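Local coordinates for calcium uptake protein 2, mitochondrial (Homo sapiens, PDB 6LB7) that binds calcium through an EF-hand and probably helps control calcium uptake into mitochondria as a regulator of the uniporter channel, at residues E209-F214 / G313-R318; L239-S244 / S287-D292. All coordinates share one frame; numbering follows the deposited sequence.

Interaction 1. Residues E209-F214 / G313-R318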
ATOM      1  N   GLU B 209      17.820  -3.880 -23.666  1.00 14.11           N
ATOM      2  CA  GLU B 209      16.853  -3.266 -24.579  1.00 16.77           C
ATOM      3  C   GLU B 209      15.432  -3.423 -24.075  1.00 14.88           C
ATOM      4  O   GLU B 209      14.634  -2.479 -24.158  1.00 12.21           O
ATOM      5  CB  GLU B 209      16.946  -3.880 -25.971  1.00 16.32           C
ATOM      6  CG  GLU B 209      18.178  -3.568 -26.759  1.00 38.34           C
ATOM      7  CD  GLU B 209      18.253  -4.448 -27.988  1.00 50.21           C
ATOM      8  OE1 GLU B 209      19.364  -4.690 -28.491  1.00 49.12           O
ATOM      9  OE2 GLU B 209      17.187  -4.937 -28.430  1.00 58.13           O
ATOM     10  N   TRP B 210      15.077  -4.619 -23.587  1.00 12.32           N
ATOM     11  CA  TRP B 210      13.771  -4.776 -22.952  1.00 15.06           C
ATOM     12  C   TRP B 210      13.615  -3.806 -21.781  1.00 13.22           C
ATOM     13  O   TRP B 210      12.602  -3.108 -21.654  1.00 14.26           O
ATOM     14  CB  TRP B 210      13.595  -6.226 -22.476  1.00 11.95           C
ATOM     15  CG  TRP B 210      12.382  -6.404 -21.614  1.00 11.69           C
ATOM     16  CD1 TRP B 210      11.085  -6.617 -22.040  1.00 11.46           C
ATOM     17  CD2 TRP B 210      12.338  -6.409 -20.179  1.00 11.69           C
ATOM     18  NE1 TRP B 210      10.255  -6.744 -20.960  1.00 11.31           N
ATOM     19  CE2 TRP B 210      10.999  -6.622 -19.807  1.00 11.44           C
ATOM     20  CE3 TRP B 210      13.301  -6.241 -19.176  1.00 11.90           C
ATOM     21  CZ2 TRP B 210      10.589  -6.662 -18.467  1.00 18.32           C
ATOM     22  CZ3 TRP B 210      12.892  -6.281 -17.836  1.00 11.86           C
ATOM     23  CH2 TRP B 210      11.546  -6.492 -17.499  1.00 15.28           C
ATOM     24  N   LEU B 211      14.626  -3.739 -20.912  1.00 13.14           N
ATOM     25  CA  LEU B 211      14.482  -2.982 -19.669  1.00 17.98           C
ATOM     26  C   LEU B 211      14.289  -1.494 -19.941  1.00 17.38           C
ATOM     27  O   LEU B 211      13.537  -0.822 -19.230  1.00 12.17           O
ATOM     28  CB  LEU B 211      15.706  -3.218 -18.778  1.00 17.58           C
ATOM     29  CG  LEU B 211      15.788  -2.570 -17.394  1.00 17.87           C
ATOM     30  CD1 LEU B 211      14.730  -3.112 -16.503  1.00 12.49           C
ATOM     31  CD2 LEU B 211      17.160  -2.823 -16.769  1.00 18.89           C
ATOM     32  N   LEU B 212      14.954  -0.971 -20.967  1.00 11.38           N
ATOM     33  CA  LEU B 212      14.965   0.443 -21.304  1.00 19.22           C
ATOM     34  C   LEU B 212      13.940   0.797 -22.373  1.00 21.50           C
ATOM     35  O   LEU B 212      13.908   1.935 -22.834  1.00 21.48           O
ATOM     36  CB  LEU B 212      16.374   0.851 -21.784  1.00 11.82           C
ATOM     37  CG  LEU B 212      17.480   0.774 -20.729  1.00 17.65           C
ATOM     38  CD1 LEU B 212      18.856   0.927 -21.365  1.00 12.50           C
ATOM     39  CD2 LEU B 212      17.240   1.860 -19.698  1.00 20.95           C
ATOM     40  N   PHE B 213      13.104  -0.154 -22.775  1.00 19.94           N
ATOM     41  CA  PHE B 213      12.237   0.057 -23.929  1.00 21.61           C
ATOM     42  C   PHE B 213      11.256   1.211 -23.724  1.00 16.04           C
ATOM     43  O   PHE B 213      10.919   1.903 -24.688  1.00 19.35           O
ATOM     44  CB  PHE B 213      11.488  -1.227 -24.236  1.00 19.62           C
ATOM     45  CG  PHE B 213      10.794  -1.220 -25.566  1.00 21.25           C
ATOM     46  CD1 PHE B 213      11.520  -1.224 -26.736  1.00 18.61           C
ATOM     47  CD2 PHE B 213       9.416  -1.218 -25.638  1.00 20.89           C
ATOM     48  CE1 PHE B 213      10.884  -1.222 -27.960  1.00 26.75           C
ATOM     49  CE2 PHE B 213       8.770  -1.217 -26.871  1.00 26.80           C
ATOM     50  CZ  PHE B 213       9.498  -1.225 -28.022  1.00 23.10           C
ATOM     51  N   PHE B 214      10.785   1.432 -22.496  1.00 16.17           N
ATOM     52  CA  PHE B 214       9.847   2.514 -22.214  1.00 18.83           C
ATOM     53  C   PHE B 214      10.516   3.716 -21.550  1.00 25.79           C
ATOM     54  O   PHE B 214       9.830   4.549 -20.941  1.00 24.67           O
ATOM     55  CB  PHE B 214       8.693   1.995 -21.353  1.00 15.65           C
ATOM     56  CG  PHE B 214       7.805   1.023 -22.077  1.00 23.42           C
ATOM     57  CD1 PHE B 214       6.963   1.454 -23.092  1.00 25.94           C
ATOM     58  CD2 PHE B 214       7.837  -0.327 -21.768  1.00 21.77           C
ATOM     59  CE1 PHE B 214       6.148   0.554 -23.773  1.00 28.91           C
ATOM     60  CE2 PHE B 214       7.034  -1.234 -22.439  1.00 23.60           C
ATOM     61  CZ  PHE B 214       6.187  -0.796 -23.453  1.00 27.26           C
ATOM     62  N   GLY B 313      13.417   4.348 -11.285  1.00 20.61           N
ATOM     63  CA  GLY B 313      12.706   5.096 -12.302  1.00 22.94           C
ATOM     64  C   GLY B 313      12.473   4.298 -13.571  1.00 22.50           C
ATOM     65  O   GLY B 313      11.365   4.296 -14.116  1.00 22.58           O
ATOM     66  N   VAL B 314      13.512   3.613 -14.063  1.00 22.63           N
ATOM     67  CA  VAL B 314      13.364   2.792 -15.268  1.00 19.98           C
ATOM     68  C   VAL B 314      12.390   1.639 -15.021  1.00 18.32           C
ATOM     69  O   VAL B 314      11.578   1.296 -15.889  1.00 18.15           O
ATOM     70  CB  VAL B 314      14.746   2.293 -15.739  1.00 22.70           C
ATOM     71  CG1 VAL B 314      14.612   1.223 -16.839  1.00 21.01           C
ATOM     72  CG2 VAL B 314      15.606   3.469 -16.234  1.00 18.92           C
ATOM     73  N   LEU B 315      12.467   1.020 -13.843  1.00 17.83           N
ATOM     74  CA  LEU B 315      11.529  -0.034 -13.484  1.00 21.12           C
ATOM     75  C   LEU B 315      10.103   0.479 -13.512  1.00 27.93           C
ATOM     76  O   LEU B 315       9.190  -0.214 -13.983  1.00 25.58           O
ATOM     77  CB  LEU B 315      11.859  -0.586 -12.093  1.00 20.50           C
ATOM     78  CG  LEU B 315      13.109  -1.454 -11.986  1.00 27.65           C
ATOM     79  CD1 LEU B 315      13.200  -2.059 -10.601  1.00 27.67           C
ATOM     80  CD2 LEU B 315      13.078  -2.530 -13.045  1.00 30.49           C
ATOM     81  N   LYS B 316       9.890   1.695 -12.999  1.00 27.80           N
ATOM     82  CA  LYS B 316       8.565   2.293 -13.064  1.00 28.10           C
ATOM     83  C   LYS B 316       8.171   2.624 -14.497  1.00 21.68           C
ATOM     84  O   LYS B 316       6.998   2.488 -14.845  1.00 21.68           O
ATOM     85  CB  LYS B 316       8.497   3.522 -12.156  1.00 30.26           C
ATOM     86  CG  LYS B 316       8.395   3.162 -10.664  1.00 38.97           C
ATOM     87  CD  LYS B 316       8.269   4.399  -9.777  1.00 49.74           C
ATOM     88  CE  LYS B 316       9.600   4.773  -9.127  1.00 60.75           C
ATOM     89  NZ  LYS B 316       9.927   6.236  -9.183  1.00 64.66           N
ATOM     90  N   ASN B 317       9.116   3.026 -15.355  1.00 24.72           N
ATOM     91  CA  ASN B 317       8.797   3.103 -16.783  1.00 24.85           C
ATOM     92  C   ASN B 317       8.269   1.756 -17.288  1.00 27.19           C
ATOM     93  O   ASN B 317       7.269   1.706 -18.010  1.00 28.77           O
ATOM     94  CB  ASN B 317      10.020   3.515 -17.623  1.00 24.62           C
ATOM     95  CG  ASN B 317      10.600   4.897 -17.254  1.00 31.15           C
ATOM     96  OD1 ASN B 317      11.803   5.115 -17.397  1.00 26.52           O
ATOM     97  ND2 ASN B 317       9.750   5.825 -16.819  1.00 24.70           N
ATOM     98  N   ARG B 318       8.961   0.653 -16.954  1.00 24.12           N
ATOM     99  CA  ARG B 318       8.536  -0.671 -17.424  1.00 29.26           C
ATOM    100  C   ARG B 318       7.110  -0.966 -16.986  1.00 35.21           C
ATOM    101  O   ARG B 318       6.247  -1.284 -17.809  1.00 37.26           O
ATOM    102  CB  ARG B 318       9.455  -1.775 -16.896  1.00 31.95           C
ATOM    103  CG  ARG B 318      10.770  -2.062 -17.639  1.00 27.28           C
ATOM    104  CD  ARG B 318      10.634  -2.587 -19.081  1.00 25.55           C
ATOM    105  NE  ARG B 318       9.407  -3.302 -19.393  1.00 24.97           N
ATOM    106  CZ  ARG B 318       9.057  -3.703 -20.619  1.00 24.19           C
ATOM    107  NH1 ARG B 318       9.844  -3.466 -21.670  1.00 15.40           N
ATOM    108  NH2 ARG B 318       7.902  -4.343 -20.799  1.00 18.94           N
TER

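Interaction 2. Residues L239-S244 / S287-D292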
ATOM      1  N   LEU B 239      15.056 -17.918 -20.280  1.00 13.82           N
ATOM      2  CA  LEU B 239      13.669 -17.527 -20.047  1.00 15.46           C
ATOM      3  C   LEU B 239      13.330 -17.551 -18.554  1.00 22.74           C
ATOM      4  O   LEU B 239      12.687 -16.628 -18.031  1.00 15.70           O
ATOM      5  CB  LEU B 239      12.737 -18.451 -20.830  1.00 13.32           C
ATOM      6  CG  LEU B 239      11.237 -18.198 -20.724  1.00 16.23           C
ATOM      7  CD1 LEU B 239      10.908 -16.783 -21.206  1.00 12.85           C
ATOM      8  CD2 LEU B 239      10.493 -19.232 -21.554  1.00 12.93           C
ATOM      9  N   ASP B 240      13.747 -18.604 -17.848  1.00 17.35           N
ATOM     10  CA  ASP B 240      13.440 -18.691 -16.423  1.00 19.29           C
ATOM     11  C   ASP B 240      14.076 -17.545 -15.646  1.00 12.52           C
ATOM     12  O   ASP B 240      13.455 -16.989 -14.737  1.00 12.45           O
ATOM     13  CB  ASP B 240      13.900 -20.037 -15.842  1.00 21.52           C
ATOM     14  CG  ASP B 240      12.931 -21.170 -16.163  1.00 26.91           C
ATOM     15  OD1 ASP B 240      11.762 -20.867 -16.470  1.00 30.56           O
ATOM     16  OD2 ASP B 240      13.339 -22.356 -16.114  1.00 39.22           O
ATOM     17  N   GLU B 241      15.323 -17.195 -15.970  1.00 13.89           N
ATOM     18  CA  GLU B 241      15.951 -16.059 -15.308  1.00 15.25           C
ATOM     19  C   GLU B 241      15.221 -14.766 -15.648  1.00 21.03           C
ATOM     20  O   GLU B 241      15.072 -13.883 -14.793  1.00 13.67           O
ATOM     21  CB  GLU B 241      17.435 -15.975 -15.692  1.00 14.36           C
ATOM     22  CG  GLU B 241      18.247 -17.169 -15.181  1.00 21.85           C
ATOM     23  CD  GLU B 241      19.667 -17.256 -15.758  1.00 29.98           C
ATOM     24  OE1 GLU B 241      19.941 -16.674 -16.838  1.00 23.38           O
ATOM     25  OE2 GLU B 241      20.509 -17.928 -15.128  1.00 31.51           O
ATOM     26  N   PHE B 242      14.760 -14.631 -16.893  1.00 16.78           N
ATOM     27  CA  PHE B 242      13.995 -13.451 -17.263  1.00 12.62           C
ATOM     28  C   PHE B 242      12.687 -13.401 -16.494  1.00 12.41           C
ATOM     29  O   PHE B 242      12.306 -12.345 -15.973  1.00 12.97           O
ATOM     30  CB  PHE B 242      13.748 -13.444 -18.776  1.00 12.45           C
ATOM     31  CG  PHE B 242      12.926 -12.291 -19.251  1.00 12.18           C
ATOM     32  CD1 PHE B 242      11.643 -12.498 -19.722  1.00 11.91           C
ATOM     33  CD2 PHE B 242      13.447 -10.995 -19.249  1.00 15.96           C
ATOM     34  CE1 PHE B 242      10.884 -11.451 -20.184  1.00 11.71           C
ATOM     35  CE2 PHE B 242      12.688  -9.925 -19.710  1.00 12.00           C
ATOM     36  CZ  PHE B 242      11.409 -10.144 -20.176  1.00 18.88           C
ATOM     37  N   LYS B 243      11.986 -14.538 -16.400  1.00 12.20           N
ATOM     38  CA  LYS B 243      10.721 -14.575 -15.668  1.00 12.04           C
ATOM     39  C   LYS B 243      10.909 -14.155 -14.214  1.00 15.90           C
ATOM     40  O   LYS B 243      10.061 -13.449 -13.654  1.00 12.24           O
ATOM     41  CB  LYS B 243      10.092 -15.979 -15.729  1.00 15.44           C
ATOM     42  CG  LYS B 243       9.513 -16.352 -17.078  1.00 18.89           C
ATOM     43  CD  LYS B 243       9.002 -17.813 -17.103  1.00 17.92           C
ATOM     44  CE  LYS B 243       8.300 -18.088 -18.412  1.00 24.57           C
ATOM     45  NZ  LYS B 243       7.737 -19.457 -18.527  1.00 26.78           N
ATOM     46  N   SER B 244      12.014 -14.570 -13.589  1.00 12.89           N
ATOM     47  CA  SER B 244      12.259 -14.200 -12.193  1.00 17.60           C
ATOM     48  C   SER B 244      12.407 -12.696 -12.040  1.00 14.27           C
ATOM     49  O   SER B 244      11.899 -12.118 -11.076  1.00 15.52           O
ATOM     50  CB  SER B 244      13.513 -14.886 -11.646  1.00 16.48           C
ATOM     51  OG  SER B 244      13.345 -16.282 -11.729  1.00 30.94           O
ATOM     52  N   SER B 287      19.444 -14.020 -10.820  1.00 28.36           N
ATOM     53  CA  SER B 287      20.660 -14.627 -11.352  1.00 21.84           C
ATOM     54  C   SER B 287      21.765 -13.595 -11.569  1.00 28.70           C
ATOM     55  O   SER B 287      21.509 -12.403 -11.792  1.00 21.33           O
ATOM     56  CB  SER B 287      20.369 -15.332 -12.672  1.00 21.34           C
ATOM     57  OG  SER B 287      19.860 -14.402 -13.624  1.00 24.53           O
ATOM     58  N   ASN B 288      23.012 -14.095 -11.558  1.00 21.63           N
ATOM     59  CA  ASN B 288      24.199 -13.245 -11.598  1.00 22.43           C
ATOM     60  C   ASN B 288      24.315 -12.472 -12.902  1.00 19.88           C
ATOM     61  O   ASN B 288      24.755 -11.319 -12.901  1.00 26.27           O
ATOM     62  CB  ASN B 288      25.453 -14.097 -11.405  1.00 34.71           C
ATOM     63  CG  ASN B 288      25.565 -14.656 -10.009  1.00 45.21           C
ATOM     64  OD1 ASN B 288      25.277 -13.970  -9.032  1.00 40.87           O
ATOM     65  ND2 ASN B 288      25.994 -15.907  -9.904  1.00 56.56           N
ATOM     66  N   ASN B 289      23.988 -13.101 -14.036  1.00 17.84           N
ATOM     67  CA  ASN B 289      24.038 -12.349 -15.289  1.00 27.11           C
ATOM     68  C   ASN B 289      23.099 -11.141 -15.253  1.00 26.63           C
ATOM     69  O   ASN B 289      23.434 -10.076 -15.791  1.00 22.20           O
ATOM     70  CB  ASN B 289      23.732 -13.270 -16.495  1.00 21.40           C
ATOM     71  CG  ASN B 289      22.462 -14.127 -16.313  1.00 22.65           C
ATOM     72  OD1 ASN B 289      21.650 -13.913 -15.403  1.00 31.68           O
ATOM     73  ND2 ASN B 289      22.297 -15.114 -17.198  1.00 21.31           N
ATOM     74  N   ILE B 290      21.941 -11.269 -14.594  1.00 28.61           N
ATOM     75  CA  ILE B 290      21.008 -10.147 -14.513  1.00 23.23           C
ATOM     76  C   ILE B 290      21.480  -9.120 -13.488  1.00 17.97           C
ATOM     77  O   ILE B 290      21.467  -7.909 -13.755  1.00 19.68           O
ATOM     78  CB  ILE B 290      19.581 -10.642 -14.213  1.00 20.88           C
ATOM     79  CG1 ILE B 290      18.933 -11.197 -15.496  1.00 14.86           C
ATOM     80  CG2 ILE B 290      18.694  -9.475 -13.715  1.00 18.94           C
ATOM     81  CD1 ILE B 290      17.607 -11.835 -15.273  1.00 19.07           C
ATOM     82  N   LEU B 291      21.906  -9.579 -12.305  1.00 18.35           N
ATOM     83  CA  LEU B 291      22.496  -8.656 -11.331  1.00 24.83           C
ATOM     84  C   LEU B 291      23.642  -7.879 -11.956  1.00 26.19           C
ATOM     85  O   LEU B 291      23.756  -6.660 -11.780  1.00 22.35           O
ATOM     86  CB  LEU B 291      23.008  -9.409 -10.101  1.00 23.69           C
ATOM     87  CG  LEU B 291      22.003 -10.095  -9.182  1.00 29.04           C
ATOM     88  CD1 LEU B 291      22.726 -10.970  -8.181  1.00 34.57           C
ATOM     89  CD2 LEU B 291      21.129  -9.079  -8.471  1.00 21.66           C
ATOM     90  N   ASP B 292      24.508  -8.579 -12.691  1.00 24.72           N
ATOM     91  CA  ASP B 292      25.643  -7.914 -13.319  1.00 20.80           C
ATOM     92  C   ASP B 292      25.188  -6.884 -14.343  1.00 21.71           C
ATOM     93  O   ASP B 292      25.771  -5.802 -14.443  1.00 23.13           O
ATOM     94  CB  ASP B 292      26.555  -8.948 -13.980  1.00 29.80           C
ATOM     95  CG  ASP B 292      27.768  -8.315 -14.638  1.00 44.64           C
ATOM     96  OD1 ASP B 292      27.863  -8.350 -15.886  1.00 50.92           O
ATOM     97  OD2 ASP B 292      28.622  -7.772 -13.907  1.00 57.21           O
TER
HETATM   98  O   HOH W   1      16.901 -14.173 -12.484  1.00 21.94           O

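Interaction 1. Residues E209-F214 / G313-R318
Arg318 dominates this contact. Its chain leaves helix 308-320 with CG anti to its carbonyl carbon and bends twice, at chi2 and chi3. This lays the guanidinium flat on the indole of Trp210, with the centres 3.7 Å apart and the planes at 21°. The overlap is over the five-membered ring, where it is a cation-pi contact. Further back, Arg318 CD sits over the six-membered ring, 4.1 Å from its centroid, as a CH-pi contact. Trp210 CG is anti to the backbone N, which turns a face of the indole to the arginine.

The opposite face of the guanidinium meets Phe214, whose CE2 is 3.6 Å from Arg318 NH2. Here the planes stand 69° apart, so the phenyl ring presents its edge. The cationic group is therefore held between two aromatic rings, one flat and one edge-on. Its rotation is also fixed by a hydrogen bond. Arg318 NH1 donates to Trp210 O at 2.8 Å with an angle of 145°, from above the carbonyl plane. The same oxygen also accepts from Phe213 N, so two donors share it.

Apolar branches close the rest. Val314 CG1 lies 3.3 Å from Leu211 O and also meets Leu212 CD2. Leu211 CD1 meets Leu315 CD2 at 3.9 Å. Beside them, Asn317 CB rests 3.5 Å from Phe214 O, while its OD1 is hydrogen-bonded to Thr215.

Glu191 on helix 173-196 takes both polar ends of the stack: OE1 bonds Trp210 NE1 and OE2 forms a salt bridge with Arg318 NH2. Helix 239-249 adds Phe245, which touches Leu211 and Leu315. Tyr223 of helix 220-230 and Phe298 of helix 288-298 pack on Val314, so the joint between helices 204-211 and 308-320 lies buried among the surrounding helices.

Interaction 2. Residues L239-S244 / S287-D292
Glu241 reaches from helix 239-249 to the start of helix 288-298. Its chain is extended beyond CG, and OE1 accepts a hydrogen bond from Asn289 ND2 at 2.8 Å. The bond is nearly straight, at 172°. The N-H lies in the plane of its own amide but meets OE1 from above the carboxylate plane. The amide and carboxylate planes are almost perpendicular, at 86°.

Ser287 lies alongside the same glutamate, with OG 3.6 Å from Glu241 CG. Ile290 places the tip of its side chain against the backbone, CD1 being 3.3 Å from Glu241 O. Glu241 O also accepts from a water at 3.0 Å, and the water accepts from Ser287 N, bridging the two backbones.

Ser287 also positions the Asn289 amide: Ser287 OG donates to Asn289 OD1 at 2.6 Å, in the carbonyl plane. In the second shell, Glu235 O accepts from Asn289 ND2, so the amide ties the loop before helix 239-249 to Glu241. Ser238 OG accepts from Glu241 N and steadies the first turn of the helix. An alanine at Glu241 would remove the carboxylate that accepts from Asn289 ND2, which would keep Glu235 O, and would probably loosen the link between the two helices.

The segment axes pass 10.5 Å apart and cross at -53°. In order and shape, helices 220-230 and 239-249, and helices 288-298 and 308-320, resemble two EF-hand-like helix-loop-helix units. Glu241 joins the second helix of one to the first helix of the other, consistent with packing between EF-hand-like units.

The two contacts lie in the C-terminal helical half, with centres about 16 Å apart. Along the chain the order is 209-214, 239-244, 287-292, 313-318, so interaction 1 brackets both segments of interaction 2. Helices 288-298 and 308-320 follow each other directly, and each interaction uses one of them. The contacts also touch: the rings of Trp210 and Phe242 meet edge-to-face, with Trp210 CD2 3.6 Å from Phe242 CE2. Together they tie helices 204-211, 239-249, 288-298 and 308-320 into one unit, so segments far apart in sequence hold this half together. The calcium ion is bound elsewhere in the chain, by Asp109, Asp111, Asn113, Met115 and Glu120, and neither contact touches that site.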